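Local coordinates for pyridoxal phosphate homeostasis protein (Bifidobacterium adolescentis ATCC 15703, PDB 3CPG) that probably binds pyridoxal 5'-phosphate and takes part in keeping the cellular supply of that cofactor in balance, at residues R23-R31 / E63-V72; R45-T56 / G257-F268. One frame throughout, in Å; residues are numbered along the deposited sequence.

Contact 1: R23-R31 / E63-V72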
ATOM      1  N   ARG A  23      -5.468 -18.778  14.926  1.00  7.20           N
ATOM      2  CA  ARG A  23      -4.132 -18.939  15.494  1.00  9.74           C
ATOM      3  C   ARG A  23      -3.060 -18.813  14.415  1.00  9.70           C
ATOM      4  O   ARG A  23      -2.031 -18.171  14.629  1.00 10.44           O
ATOM      5  CB  ARG A  23      -3.984 -20.300  16.192  1.00 12.25           C
ATOM      6  CG  ARG A  23      -4.790 -20.455  17.475  1.00 18.38           C
ATOM      7  CD  ARG A  23      -4.257 -21.606  18.329  1.00 21.66           C
ATOM      8  NE  ARG A  23      -4.369 -22.908  17.672  1.00 26.30           N
ATOM      9  CZ  ARG A  23      -5.482 -23.636  17.627  1.00 26.83           C
ATOM     10  NH1 ARG A  23      -6.592 -23.199  18.204  1.00 26.27           N
ATOM     11  NH2 ARG A  23      -5.485 -24.805  17.002  1.00 28.56           N
ATOM     12  N   GLU A  24      -3.304 -19.424  13.258  1.00  8.62           N
ATOM     13  CA  GLU A  24      -2.349 -19.371  12.154  1.00  8.42           C
ATOM     14  C   GLU A  24      -2.084 -17.927  11.745  1.00  7.64           C
ATOM     15  O   GLU A  24      -0.940 -17.519  11.570  1.00  7.82           O
ATOM     16  CB  GLU A  24      -2.884 -20.127  10.934  1.00  9.43           C
ATOM     17  CG  GLU A  24      -3.191 -21.599  11.167  1.00 12.69           C
ATOM     18  CD  GLU A  24      -3.662 -22.294   9.904  1.00 15.32           C
ATOM     19  OE1 GLU A  24      -4.528 -21.729   9.199  1.00 13.44           O
ATOM     20  OE2 GLU A  24      -3.175 -23.409   9.617  1.00 17.35           O
ATOM     21  N   ILE A  25      -3.157 -17.162  11.584  1.00  6.55           N
ATOM     22  CA  ILE A  25      -3.045 -15.766  11.176  1.00  6.05           C
ATOM     23  C   ILE A  25      -2.369 -14.921  12.249  1.00  6.45           C
ATOM     24  O   ILE A  25      -1.563 -14.040  11.942  1.00  7.27           O
ATOM     25  CB  ILE A  25      -4.442 -15.195  10.843  1.00  4.59           C
ATOM     26  CG1 ILE A  25      -5.012 -15.952   9.644  1.00  6.36           C
ATOM     27  CG2 ILE A  25      -4.362 -13.692  10.542  1.00  4.25           C
ATOM     28  CD1 ILE A  25      -6.407 -15.515   9.230  1.00  4.31           C
ATOM     29  N   THR A  26      -2.682 -15.200  13.508  1.00  5.31           N
ATOM     30  CA  THR A  26      -2.092 -14.454  14.608  1.00  6.82           C
ATOM     31  C   THR A  26      -0.584 -14.686  14.657  1.00  7.70           C
ATOM     32  O   THR A  26       0.191 -13.741  14.819  1.00  6.79           O
ATOM     33  CB  THR A  26      -2.727 -14.859  15.949  1.00  7.95           C
ATOM     34  OG1 THR A  26      -4.121 -14.522  15.937  1.00  8.52           O
ATOM     35  CG2 THR A  26      -2.048 -14.138  17.103  1.00  7.92           C
ATOM     36  N   ASP A  27      -0.170 -15.941  14.508  1.00  7.83           N
ATOM     37  CA  ASP A  27       1.251 -16.271  14.528  1.00  9.27           C
ATOM     38  C   ASP A  27       1.929 -15.681  13.299  1.00  8.69           C
ATOM     39  O   ASP A  27       3.080 -15.248  13.361  1.00  8.07           O
ATOM     40  CB  ASP A  27       1.460 -17.788  14.553  1.00  9.91           C
ATOM     41  CG  ASP A  27       1.013 -18.419  15.856  1.00 12.68           C
ATOM     42  OD1 ASP A  27       1.013 -17.721  16.890  1.00 13.98           O
ATOM     43  OD2 ASP A  27       0.678 -19.622  15.852  1.00 17.81           O
ATOM     44  N   GLY A  28       1.204 -15.669  12.184  1.00  8.02           N
ATOM     45  CA  GLY A  28       1.744 -15.110  10.955  1.00  7.39           C
ATOM     46  C   GLY A  28       2.063 -13.637  11.122  1.00  7.10           C
ATOM     47  O   GLY A  28       3.142 -13.174  10.737  1.00  7.71           O
ATOM     48  N   VAL A  29       1.121 -12.892  11.697  1.00  5.71           N
ATOM     49  CA  VAL A  29       1.313 -11.465  11.923  1.00  6.16           C
ATOM     50  C   VAL A  29       2.463 -11.229  12.890  1.00  7.05           C
ATOM     51  O   VAL A  29       3.300 -10.359  12.671  1.00  7.29           O
ATOM     52  CB  VAL A  29       0.047 -10.802  12.517  1.00  5.04           C
ATOM     53  CG1 VAL A  29       0.356  -9.362  12.918  1.00  5.71           C
ATOM     54  CG2 VAL A  29      -1.081 -10.828  11.507  1.00  5.50           C
ATOM     55  N   HIS A  30       2.505 -12.007  13.965  1.00  7.38           N
ATOM     56  CA  HIS A  30       3.567 -11.843  14.945  1.00  8.13           C
ATOM     57  C   HIS A  30       4.939 -12.143  14.350  1.00  8.36           C
ATOM     58  O   HIS A  30       5.899 -11.424  14.625  1.00  9.35           O
ATOM     59  CB  HIS A  30       3.290 -12.723  16.167  1.00  9.54           C
ATOM     60  CG  HIS A  30       2.108 -12.272  16.970  1.00 11.17           C
ATOM     61  ND1 HIS A  30       1.545 -13.036  17.970  1.00 14.07           N
ATOM     62  CD2 HIS A  30       1.394 -11.121  16.931  1.00 12.74           C
ATOM     63  CE1 HIS A  30       0.539 -12.376  18.513  1.00 13.06           C
ATOM     64  NE2 HIS A  30       0.427 -11.210  17.901  1.00 12.54           N
ATOM     65  N   ARG A  31       5.036 -13.189  13.531  1.00  8.38           N
ATOM     66  CA  ARG A  31       6.315 -13.538  12.908  1.00 10.14           C
ATOM     67  C   ARG A  31       6.778 -12.417  11.982  1.00 10.10           C
ATOM     68  O   ARG A  31       7.956 -12.063  11.954  1.00 10.19           O
ATOM     69  CB  ARG A  31       6.206 -14.835  12.096  1.00 12.71           C
ATOM     70  CG  ARG A  31       6.306 -16.114  12.910  1.00 19.05           C
ATOM     71  CD  ARG A  31       6.660 -17.296  12.014  1.00 21.29           C
ATOM     72  NE  ARG A  31       5.617 -17.583  11.033  1.00 26.00           N
ATOM     73  CZ  ARG A  31       4.473 -18.198  11.317  1.00 26.00           C
ATOM     74  NH1 ARG A  31       4.224 -18.597  12.557  1.00 27.63           N
ATOM     75  NH2 ARG A  31       3.582 -18.419  10.361  1.00 26.12           N
ATOM     76  N   GLU A  63     -10.884 -13.485   8.393  1.00  5.33           N
ATOM     77  CA  GLU A  63      -9.435 -13.613   8.283  1.00  3.65           C
ATOM     78  C   GLU A  63      -8.740 -12.265   8.466  1.00  3.89           C
ATOM     79  O   GLU A  63      -7.760 -12.143   9.200  1.00  3.72           O
ATOM     80  CB  GLU A  63      -9.061 -14.181   6.910  1.00  4.51           C
ATOM     81  CG  GLU A  63      -9.429 -15.644   6.723  1.00  5.29           C
ATOM     82  CD  GLU A  63      -9.105 -16.150   5.327  1.00  6.39           C
ATOM     83  OE1 GLU A  63      -9.807 -15.760   4.371  1.00  7.99           O
ATOM     84  OE2 GLU A  63      -8.143 -16.934   5.187  1.00 10.41           O
ATOM     85  N   ILE A  64      -9.243 -11.254   7.776  1.00  3.35           N
ATOM     86  CA  ILE A  64      -8.649  -9.923   7.861  1.00  3.39           C
ATOM     87  C   ILE A  64      -8.714  -9.365   9.276  1.00  4.26           C
ATOM     88  O   ILE A  64      -7.744  -8.783   9.762  1.00  4.26           O
ATOM     89  CB  ILE A  64      -9.349  -8.947   6.895  1.00  3.39           C
ATOM     90  CG1 ILE A  64      -9.184  -9.455   5.460  1.00  5.67           C
ATOM     91  CG2 ILE A  64      -8.768  -7.539   7.046  1.00  4.97           C
ATOM     92  CD1 ILE A  64      -9.973  -8.674   4.433  1.00  3.79           C
HETATM   93  N   MSE A  65      -9.851  -9.536   9.942  1.00  4.75           N
HETATM   94  CA  MSE A  65      -9.982  -9.031  11.300  1.00  5.24           C
HETATM   95  C   MSE A  65      -9.077  -9.779  12.277  1.00  5.51           C
HETATM   96  O   MSE A  65      -8.637  -9.216  13.280  1.00  5.56           O
HETATM   97  CB  MSE A  65     -11.446  -9.091  11.749  1.00  5.91           C
HETATM   98  CG  MSE A  65     -12.363  -8.119  10.970  1.00  5.33           C
HETATM   99 SE   MSE A  65     -11.696  -6.304  10.959  1.00 13.26          SE
HETATM  100  CE  MSE A  65     -11.623  -6.018  12.833  1.00 10.89           C
ATOM    101  N   ALA A  66      -8.789 -11.044  11.989  1.00  5.31           N
ATOM    102  CA  ALA A  66      -7.901 -11.801  12.862  1.00  4.94           C
ATOM    103  C   ALA A  66      -6.522 -11.153  12.748  1.00  5.65           C
ATOM    104  O   ALA A  66      -5.787 -11.053  13.730  1.00  5.72           O
ATOM    105  CB  ALA A  66      -7.841 -13.271  12.435  1.00  5.69           C
ATOM    106  N   ALA A  67      -6.178 -10.707  11.541  1.00  5.16           N
ATOM    107  CA  ALA A  67      -4.888 -10.062  11.311  1.00  5.83           C
ATOM    108  C   ALA A  67      -4.821  -8.711  12.022  1.00  5.08           C
ATOM    109  O   ALA A  67      -3.812  -8.371  12.639  1.00  5.12           O
ATOM    110  CB  ALA A  67      -4.653  -9.878   9.816  1.00  5.02           C
ATOM    111  N   ILE A  68      -5.893  -7.937  11.929  1.00  4.82           N
ATOM    112  CA  ILE A  68      -5.921  -6.636  12.586  1.00  4.80           C
ATOM    113  C   ILE A  68      -5.868  -6.821  14.095  1.00  6.28           C
ATOM    114  O   ILE A  68      -5.150  -6.103  14.786  1.00  5.88           O
ATOM    115  CB  ILE A  68      -7.177  -5.841  12.169  1.00  4.86           C
ATOM    116  CG1 ILE A  68      -6.968  -5.301  10.749  1.00  5.53           C
ATOM    117  CG2 ILE A  68      -7.451  -4.700  13.154  1.00  5.29           C
ATOM    118  CD1 ILE A  68      -8.236  -4.794  10.073  1.00  4.65           C
ATOM    119  N   ASP A  69      -6.608  -7.799  14.609  1.00  5.45           N
ATOM    120  CA  ASP A  69      -6.600  -8.043  16.043  1.00  6.77           C
ATOM    121  C   ASP A  69      -5.218  -8.469  16.526  1.00  7.67           C
ATOM    122  O   ASP A  69      -4.873  -8.270  17.694  1.00  8.06           O
ATOM    123  CB  ASP A  69      -7.630  -9.114  16.421  1.00  7.60           C
ATOM    124  CG  ASP A  69      -9.051  -8.581  16.410  1.00 10.51           C
ATOM    125  OD1 ASP A  69      -9.234  -7.380  16.701  1.00 10.98           O
ATOM    126  OD2 ASP A  69      -9.983  -9.364  16.132  1.00 10.85           O
ATOM    127  N   ALA A  70      -4.427  -9.050  15.625  1.00  6.27           N
ATOM    128  CA  ALA A  70      -3.085  -9.511  15.972  1.00  7.18           C
ATOM    129  C   ALA A  70      -2.028  -8.417  15.895  1.00  7.21           C
ATOM    130  O   ALA A  70      -0.873  -8.646  16.257  1.00  7.76           O
ATOM    131  CB  ALA A  70      -2.685 -10.675  15.081  1.00  6.18           C
ATOM    132  N   GLY A  71      -2.409  -7.238  15.412  1.00  6.25           N
ATOM    133  CA  GLY A  71      -1.451  -6.148  15.336  1.00  5.88           C
ATOM    134  C   GLY A  71      -1.395  -5.359  14.041  1.00  5.63           C
ATOM    135  O   GLY A  71      -0.743  -4.310  13.989  1.00  6.38           O
ATOM    136  N   VAL A  72      -2.055  -5.847  12.995  1.00  4.85           N
ATOM    137  CA  VAL A  72      -2.052  -5.142  11.713  1.00  4.99           C
ATOM    138  C   VAL A  72      -2.848  -3.846  11.814  1.00  5.89           C
ATOM    139  O   VAL A  72      -3.955  -3.833  12.346  1.00  6.05           O
ATOM    140  CB  VAL A  72      -2.648  -6.018  10.596  1.00  4.65           C
ATOM    141  CG1 VAL A  72      -2.861  -5.184   9.344  1.00  4.11           C
ATOM    142  CG2 VAL A  72      -1.708  -7.181  10.302  1.00  6.66           C
TER
HETATM  143  O   HOH W   1      -5.924 -12.390  16.023  1.00 10.81           O
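I25 and V29, one turn apart on helix 19-42, press their branches onto the alanine-rich side of helix 61-69. The I25 side chain straddles the first turns of 63-69: CG2, held anti to the backbone N by chi1 of -64°, rests on A67 with 3.9 Å between I25 CG2 and A67 CB, while CD1 reaches the backbone of E63, 3.6 Å from I25 CD1 to E63 O. V29 uses both methyls. Its CG2 lies against A67 and V72, its CG1 against the A70 carbonyl, and V29 CB sits 3.7 Å from A70 CB. Small residues suit A66, A67 and A70, because a methyl group fills the interface while letting the segment axes come within 8.5 Å at a crossing angle of -44°. A70 CB also nestles against the backbone of the facing helix, 3.9 Å from T26 CA.

The polar link is indirect. One water donates to T26 OG1 and to A66 O, bridging the helices at 2.8 Å from T26 OG1; that hydroxyl is also bonded to A22 O, so it stays tied to its own helix. The carboxylate of E63 turns to K10 and R21 in salt bridges.

G71, with positive phi, closes the last turn of 61-69 in a Schellman motif, after which the V72 side chain packs on L52 and A54 of strand 51-55. The arrangement is that of two neighbouring outer helices of a TIM barrel, packed through branched aliphatic side chains on one and alanines on the other, as in the alanine racemase-like fold of the YggS/PROSC family.

Contact 2: R45-T56 / G257-F268. With ACT (acetate ion), chain B.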
ATOM      1  N   ARG A  45      17.875   1.140  11.545  1.00 11.54           N
ATOM      2  CA  ARG A  45      16.760   2.073  11.446  1.00 11.77           C
ATOM      3  C   ARG A  45      15.935   2.047  12.730  1.00 12.79           C
ATOM      4  O   ARG A  45      15.767   0.994  13.339  1.00 13.24           O
ATOM      5  CB  ARG A  45      15.878   1.716  10.248  1.00 11.42           C
ATOM      6  CG  ARG A  45      16.556   1.926   8.896  1.00 11.50           C
ATOM      7  CD  ARG A  45      15.640   1.538   7.744  1.00 10.44           C
ATOM      8  NE  ARG A  45      14.459   2.394   7.668  1.00  9.26           N
ATOM      9  CZ  ARG A  45      13.440   2.193   6.838  1.00  8.08           C
ATOM     10  NH1 ARG A  45      13.450   1.160   6.006  1.00  6.88           N
ATOM     11  NH2 ARG A  45      12.405   3.023   6.841  1.00  8.14           N
ATOM     12  N   GLU A  46      15.430   3.208  13.137  1.00 15.48           N
ATOM     13  CA  GLU A  46      14.623   3.316  14.350  1.00 17.33           C
ATOM     14  C   GLU A  46      13.376   2.448  14.279  1.00 17.96           C
ATOM     15  O   GLU A  46      12.778   2.290  13.214  1.00 15.63           O
ATOM     16  CB  GLU A  46      14.191   4.766  14.588  1.00 20.48           C
ATOM     17  CG  GLU A  46      15.291   5.705  15.045  1.00 26.11           C
ATOM     18  CD  GLU A  46      14.742   7.047  15.502  1.00 29.22           C
ATOM     19  OE1 GLU A  46      14.214   7.799  14.655  1.00 32.56           O
ATOM     20  OE2 GLU A  46      14.827   7.346  16.713  1.00 32.17           O
ATOM     21  N   ALA A  47      12.985   1.890  15.421  1.00 18.30           N
ATOM     22  CA  ALA A  47      11.799   1.052  15.497  1.00 18.57           C
ATOM     23  C   ALA A  47      10.581   1.877  15.098  1.00 18.25           C
ATOM     24  O   ALA A  47      10.457   3.041  15.481  1.00 18.98           O
ATOM     25  CB  ALA A  47      11.629   0.518  16.913  1.00 21.09           C
ATOM     26  N   GLY A  48       9.684   1.274  14.325  1.00 17.17           N
ATOM     27  CA  GLY A  48       8.494   1.986  13.894  1.00 15.86           C
ATOM     28  C   GLY A  48       8.667   2.715  12.574  1.00 15.19           C
ATOM     29  O   GLY A  48       7.726   3.335  12.072  1.00 16.01           O
ATOM     30  N   SER A  49       9.870   2.651  12.013  1.00 12.23           N
ATOM     31  CA  SER A  49      10.153   3.302  10.740  1.00 12.12           C
ATOM     32  C   SER A  49       9.392   2.628   9.606  1.00 10.35           C
ATOM     33  O   SER A  49       9.058   3.267   8.609  1.00 11.35           O
ATOM     34  CB  SER A  49      11.652   3.248  10.430  1.00 12.25           C
ATOM     35  OG  SER A  49      12.395   4.018  11.356  1.00 17.67           O
ATOM     36  N   VAL A  50       9.122   1.337   9.764  1.00  8.34           N
ATOM     37  CA  VAL A  50       8.423   0.565   8.741  1.00  7.99           C
ATOM     38  C   VAL A  50       7.031   0.152   9.197  1.00  8.18           C
ATOM     39  O   VAL A  50       6.871  -0.384  10.291  1.00  9.47           O
ATOM     40  CB  VAL A  50       9.206  -0.723   8.393  1.00  7.13           C
ATOM     41  CG1 VAL A  50       8.500  -1.483   7.275  1.00  7.15           C
ATOM     42  CG2 VAL A  50      10.631  -0.375   7.992  1.00  5.72           C
ATOM     43  N   ARG A  51       6.028   0.405   8.362  1.00  6.93           N
ATOM     44  CA  ARG A  51       4.665   0.019   8.697  1.00  8.83           C
ATOM     45  C   ARG A  51       4.284  -1.222   7.910  1.00  9.39           C
ATOM     46  O   ARG A  51       4.692  -1.397   6.756  1.00  9.33           O
ATOM     47  CB  ARG A  51       3.671   1.146   8.390  1.00  9.19           C
ATOM     48  CG  ARG A  51       3.698   2.289   9.391  1.00 11.76           C
ATOM     49  CD  ARG A  51       2.451   3.154   9.283  1.00 14.55           C
ATOM     50  NE  ARG A  51       2.393   3.885   8.022  1.00 16.26           N
ATOM     51  CZ  ARG A  51       1.339   4.581   7.608  1.00 18.30           C
ATOM     52  NH1 ARG A  51       0.243   4.641   8.356  1.00 19.28           N
ATOM     53  NH2 ARG A  51       1.382   5.225   6.449  1.00 18.47           N
ATOM     54  N   LEU A  52       3.507  -2.090   8.546  1.00  7.88           N
ATOM     55  CA  LEU A  52       3.064  -3.320   7.913  1.00  6.42           C
ATOM     56  C   LEU A  52       1.682  -3.167   7.298  1.00  6.79           C
ATOM     57  O   LEU A  52       0.728  -2.785   7.981  1.00  6.56           O
ATOM     58  CB  LEU A  52       3.028  -4.458   8.936  1.00  5.89           C
ATOM     59  CG  LEU A  52       2.307  -5.749   8.532  1.00  4.96           C
ATOM     60  CD1 LEU A  52       2.996  -6.409   7.334  1.00  5.42           C
ATOM     61  CD2 LEU A  52       2.290  -6.695   9.726  1.00  5.43           C
ATOM     62  N   LEU A  53       1.590  -3.450   6.002  1.00  5.08           N
ATOM     63  CA  LEU A  53       0.319  -3.415   5.295  1.00  5.76           C
ATOM     64  C   LEU A  53       0.019  -4.862   4.965  1.00  5.53           C
ATOM     65  O   LEU A  53       0.832  -5.541   4.336  1.00  6.98           O
ATOM     66  CB  LEU A  53       0.407  -2.608   3.991  1.00  5.23           C
ATOM     67  CG  LEU A  53      -0.806  -2.664   3.036  1.00  5.41           C
ATOM     68  CD1 LEU A  53      -0.715  -1.525   2.055  1.00  7.22           C
ATOM     69  CD2 LEU A  53      -0.853  -3.964   2.257  1.00  5.62           C
ATOM     70  N   ALA A  54      -1.131  -5.352   5.404  1.00  3.74           N
ATOM     71  CA  ALA A  54      -1.486  -6.725   5.100  1.00  3.41           C
ATOM     72  C   ALA A  54      -2.191  -6.729   3.748  1.00  3.37           C
ATOM     73  O   ALA A  54      -3.149  -5.986   3.550  1.00  3.39           O
ATOM     74  CB  ALA A  54      -2.406  -7.288   6.182  1.00  4.66           C
ATOM     75  N   ALA A  55      -1.687  -7.533   2.816  1.00  4.55           N
ATOM     76  CA  ALA A  55      -2.291  -7.652   1.492  1.00  4.73           C
ATOM     77  C   ALA A  55      -3.412  -8.650   1.730  1.00  5.92           C
ATOM     78  O   ALA A  55      -3.159  -9.836   1.935  1.00  6.34           O
ATOM     79  CB  ALA A  55      -1.279  -8.204   0.491  1.00  4.54           C
ATOM     80  N   THR A  56      -4.647  -8.166   1.691  1.00  5.51           N
ATOM     81  CA  THR A  56      -5.799  -9.005   1.996  1.00  6.89           C
ATOM     82  C   THR A  56      -6.563  -9.655   0.847  1.00  6.48           C
ATOM     83  O   THR A  56      -7.657 -10.188   1.053  1.00  6.03           O
ATOM     84  CB  THR A  56      -6.789  -8.210   2.870  1.00  5.88           C
ATOM     85  OG1 THR A  56      -7.079  -6.948   2.250  1.00  7.03           O
ATOM     86  CG2 THR A  56      -6.180  -7.951   4.246  1.00  6.41           C
ATOM     87  N   GLY A 257      15.356   1.317   2.728  1.00  7.12           N
ATOM     88  CA  GLY A 257      14.498   2.434   3.101  1.00  6.25           C
ATOM     89  C   GLY A 257      12.982   2.323   3.046  1.00  5.71           C
ATOM     90  O   GLY A 257      12.290   3.325   3.232  1.00  4.96           O
ATOM     91  N   SER A 258      12.451   1.131   2.804  1.00  5.91           N
ATOM     92  CA  SER A 258      11.002   0.971   2.741  1.00  5.07           C
ATOM     93  C   SER A 258      10.303   1.518   3.982  1.00  5.87           C
ATOM     94  O   SER A 258      10.812   1.379   5.093  1.00  6.65           O
ATOM     95  CB  SER A 258      10.646  -0.507   2.582  1.00  6.42           C
ATOM     96  OG  SER A 258       9.243  -0.690   2.666  1.00  7.02           O
ATOM     97  N   THR A 259       9.144   2.146   3.793  1.00  4.91           N
ATOM     98  CA  THR A 259       8.381   2.668   4.925  1.00  6.03           C
ATOM     99  C   THR A 259       7.074   1.900   5.042  1.00  6.03           C
ATOM    100  O   THR A 259       6.362   2.014   6.037  1.00  6.27           O
ATOM    101  CB  THR A 259       8.062   4.166   4.783  1.00  6.50           C
ATOM    102  OG1 THR A 259       7.169   4.370   3.680  1.00  5.93           O
ATOM    103  CG2 THR A 259       9.346   4.956   4.572  1.00  8.54           C
ATOM    104  N   ILE A 260       6.765   1.124   4.007  1.00  5.26           N
ATOM    105  CA  ILE A 260       5.564   0.296   3.982  1.00  6.32           C
ATOM    106  C   ILE A 260       5.875  -1.002   3.252  1.00  5.73           C
ATOM    107  O   ILE A 260       6.295  -0.983   2.100  1.00  6.11           O
ATOM    108  CB  ILE A 260       4.386   0.953   3.224  1.00  5.16           C
ATOM    109  CG1 ILE A 260       3.942   2.236   3.919  1.00  5.33           C
ATOM    110  CG2 ILE A 260       3.211  -0.036   3.150  1.00  7.39           C
ATOM    111  CD1 ILE A 260       2.824   2.957   3.181  1.00  6.69           C
ATOM    112  N   VAL A 261       5.696  -2.128   3.934  1.00  5.60           N
ATOM    113  CA  VAL A 261       5.912  -3.417   3.298  1.00  5.16           C
ATOM    114  C   VAL A 261       4.521  -4.010   3.131  1.00  5.82           C
ATOM    115  O   VAL A 261       3.679  -3.860   4.014  1.00  7.32           O
ATOM    116  CB  VAL A 261       6.802  -4.358   4.148  1.00  3.75           C
ATOM    117  CG1 VAL A 261       8.221  -3.801   4.210  1.00  5.08           C
ATOM    118  CG2 VAL A 261       6.222  -4.527   5.547  1.00  5.72           C
ATOM    119  N   ARG A 262       4.279  -4.642   1.985  1.00  6.10           N
ATOM    120  CA  ARG A 262       2.983  -5.244   1.676  1.00  5.57           C
ATOM    121  C   ARG A 262       3.118  -6.757   1.788  1.00  4.87           C
ATOM    122  O   ARG A 262       3.727  -7.399   0.938  1.00  6.55           O
ATOM    123  CB  ARG A 262       2.555  -4.854   0.257  1.00  4.15           C
ATOM    124  CG  ARG A 262       2.564  -3.353   0.000  1.00  5.69           C
ATOM    125  CD  ARG A 262       1.968  -3.028  -1.361  1.00  5.25           C
ATOM    126  NE  ARG A 262       2.653  -3.734  -2.442  1.00  7.11           N
ATOM    127  CZ  ARG A 262       3.833  -3.382  -2.946  1.00  8.48           C
ATOM    128  NH1 ARG A 262       4.475  -2.321  -2.477  1.00  6.02           N
ATOM    129  NH2 ARG A 262       4.376  -4.102  -3.919  1.00  8.75           N
ATOM    130  N   VAL A 263       2.528  -7.327   2.835  1.00  5.38           N
ATOM    131  CA  VAL A 263       2.651  -8.756   3.084  1.00  4.43           C
ATOM    132  C   VAL A 263       1.348  -9.547   3.017  1.00  5.50           C
ATOM    133  O   VAL A 263       0.357  -9.204   3.666  1.00  5.02           O
ATOM    134  CB  VAL A 263       3.305  -8.990   4.466  1.00  5.16           C
ATOM    135  CG1 VAL A 263       3.608 -10.466   4.664  1.00  8.13           C
ATOM    136  CG2 VAL A 263       4.581  -8.159   4.579  1.00  7.37           C
ATOM    137  N   GLY A 264       1.369 -10.617   2.230  1.00  6.22           N
ATOM    138  CA  GLY A 264       0.204 -11.467   2.090  1.00  6.78           C
ATOM    139  C   GLY A 264       0.460 -12.868   2.615  1.00  7.90           C
ATOM    140  O   GLY A 264      -0.011 -13.232   3.691  1.00  7.41           O
ATOM    141  N   THR A 265       1.232 -13.644   1.860  1.00  7.76           N
ATOM    142  CA  THR A 265       1.540 -15.027   2.212  1.00  9.60           C
ATOM    143  C   THR A 265       2.123 -15.266   3.607  1.00  8.55           C
ATOM    144  O   THR A 265       1.712 -16.201   4.301  1.00  7.69           O
ATOM    145  CB  THR A 265       2.488 -15.645   1.166  1.00 11.17           C
ATOM    146  OG1 THR A 265       1.891 -15.533  -0.131  1.00 16.56           O
ATOM    147  CG2 THR A 265       2.741 -17.108   1.465  1.00 14.42           C
ATOM    148  N   ALA A 266       3.072 -14.435   4.025  1.00  7.58           N
ATOM    149  CA  ALA A 266       3.685 -14.616   5.337  1.00  7.80           C
ATOM    150  C   ALA A 266       2.668 -14.488   6.468  1.00  8.09           C
ATOM    151  O   ALA A 266       2.901 -14.968   7.580  1.00 10.24           O
ATOM    152  CB  ALA A 266       4.818 -13.615   5.534  1.00  8.80           C
ATOM    153  N   ILE A 267       1.542 -13.843   6.180  1.00  8.21           N
ATOM    154  CA  ILE A 267       0.493 -13.653   7.176  1.00  7.33           C
ATOM    155  C   ILE A 267      -0.620 -14.683   7.058  1.00  6.81           C
ATOM    156  O   ILE A 267      -0.971 -15.353   8.034  1.00  8.08           O
ATOM    157  CB  ILE A 267      -0.157 -12.251   7.051  1.00  5.55           C
ATOM    158  CG1 ILE A 267       0.840 -11.171   7.478  1.00  6.76           C
ATOM    159  CG2 ILE A 267      -1.433 -12.182   7.900  1.00  5.87           C
ATOM    160  CD1 ILE A 267       0.342  -9.760   7.257  1.00  6.30           C
ATOM    161  N   PHE A 268      -1.165 -14.804   5.857  1.00  5.36           N
ATOM    162  CA  PHE A 268      -2.275 -15.707   5.593  1.00  6.80           C
ATOM    163  C   PHE A 268      -1.885 -17.084   5.060  1.00  9.45           C
ATOM    164  O   PHE A 268      -2.743 -17.968   4.958  1.00  9.51           O
ATOM    165  CB  PHE A 268      -3.233 -15.028   4.616  1.00  5.88           C
ATOM    166  CG  PHE A 268      -3.770 -13.720   5.119  1.00  7.19           C
ATOM    167  CD1 PHE A 268      -4.668 -13.687   6.182  1.00  6.13           C
ATOM    168  CD2 PHE A 268      -3.363 -12.517   4.547  1.00  6.05           C
ATOM    169  CE1 PHE A 268      -5.156 -12.474   6.672  1.00  7.20           C
ATOM    170  CE2 PHE A 268      -3.845 -11.301   5.029  1.00  6.89           C
ATOM    171  CZ  PHE A 268      -4.745 -11.280   6.097  1.00  5.25           C
TER
HETATM  172  C   ACT B 301       3.186 -11.802  -0.550  1.00 11.27           C
HETATM  173  O   ACT B 301       2.076 -12.300  -0.512  1.00 11.57           O
HETATM  174  OXT ACT B 301       3.572 -11.099   0.370  1.00  8.36           O
HETATM  175  CH3 ACT B 301       4.083 -12.055  -1.737  1.00 13.68           C
HETATM  176  O   HOH W   2       4.728   4.315   6.802  1.00 13.55           O
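Both terminal nitrogens of R45 converge on one backbone oxygen, S258 O: NH1 and NH2 each donate to it, at 2.8 Å for R45 NH1 and S258 O. The oxygen lies close to the guanidinium plane, though neither N-H points straight at it, with angles of 144° and 140°. A bend at chi3 (64°) turns the group toward 257-259, where G257 CA lies over one face; R45 NH1 also bonds I254 O, so the arginine ties together carbonyls around the end of helix 250-255.

Beyond this, strands 51-55 and 260-263 run parallel in a ladder of five backbone bonds, from R51 N to T259 O, 2.8 Å, through to A55 N and V263 O. Water joins R51 NE to T259 O, while R51 NH2 forms a salt bridge with E241.

On one face of the pair, L52 CD1 meets V263 CG2 at 3.6 Å, the two side chains crossing at about a right angle. I267 extends this apolar patch, its CD1 3.8 Å from A54 CB; alanine is short enough to admit it. On the other face, L53 lies alongside the aliphatic part of R262, whose guanidinium bonds T203 and S243.

At the C-terminal end of the ladder, F268 turns its ring edge to A55 O, with CE2 3.5 Å from A55 O. There an acetate ion, probably from the crystallisation liquor, accepts from G264 N and T265 N, 2.9 Å from T265 N to acetate O.

L52 and V50 pack under helix 19-42, V50 and V261 against helix 250-255. Strand 51-55 also pairs with 75-77, and T259 and I260 bond to L242 of strand 241-243, so the contact joins the first and last strands and closes the barrel.

Helix 19-42, strand 51-55 and helix 61-69 follow one another in the chain, and contact 1 packs against the outer side of the strand pair of contact 2, with centres about 13 Å apart. The two touch directly: V72 CG1 is 3.8 Å from A54 CB, V29 CG2 is 3.9 Å from I267 CG2, and I64 CG1 is 3.6 Å from T56 CG2. Apolar packing thus runs from the helix pair to the strand pair. K57, the predicted cofactor lysine, carries no pyridoxal phosphate here. The side chain of K57 is about 5 Å from that of A55 in contact 2. The side chain of E63 in contact 1 is about 10 Å from that of K57.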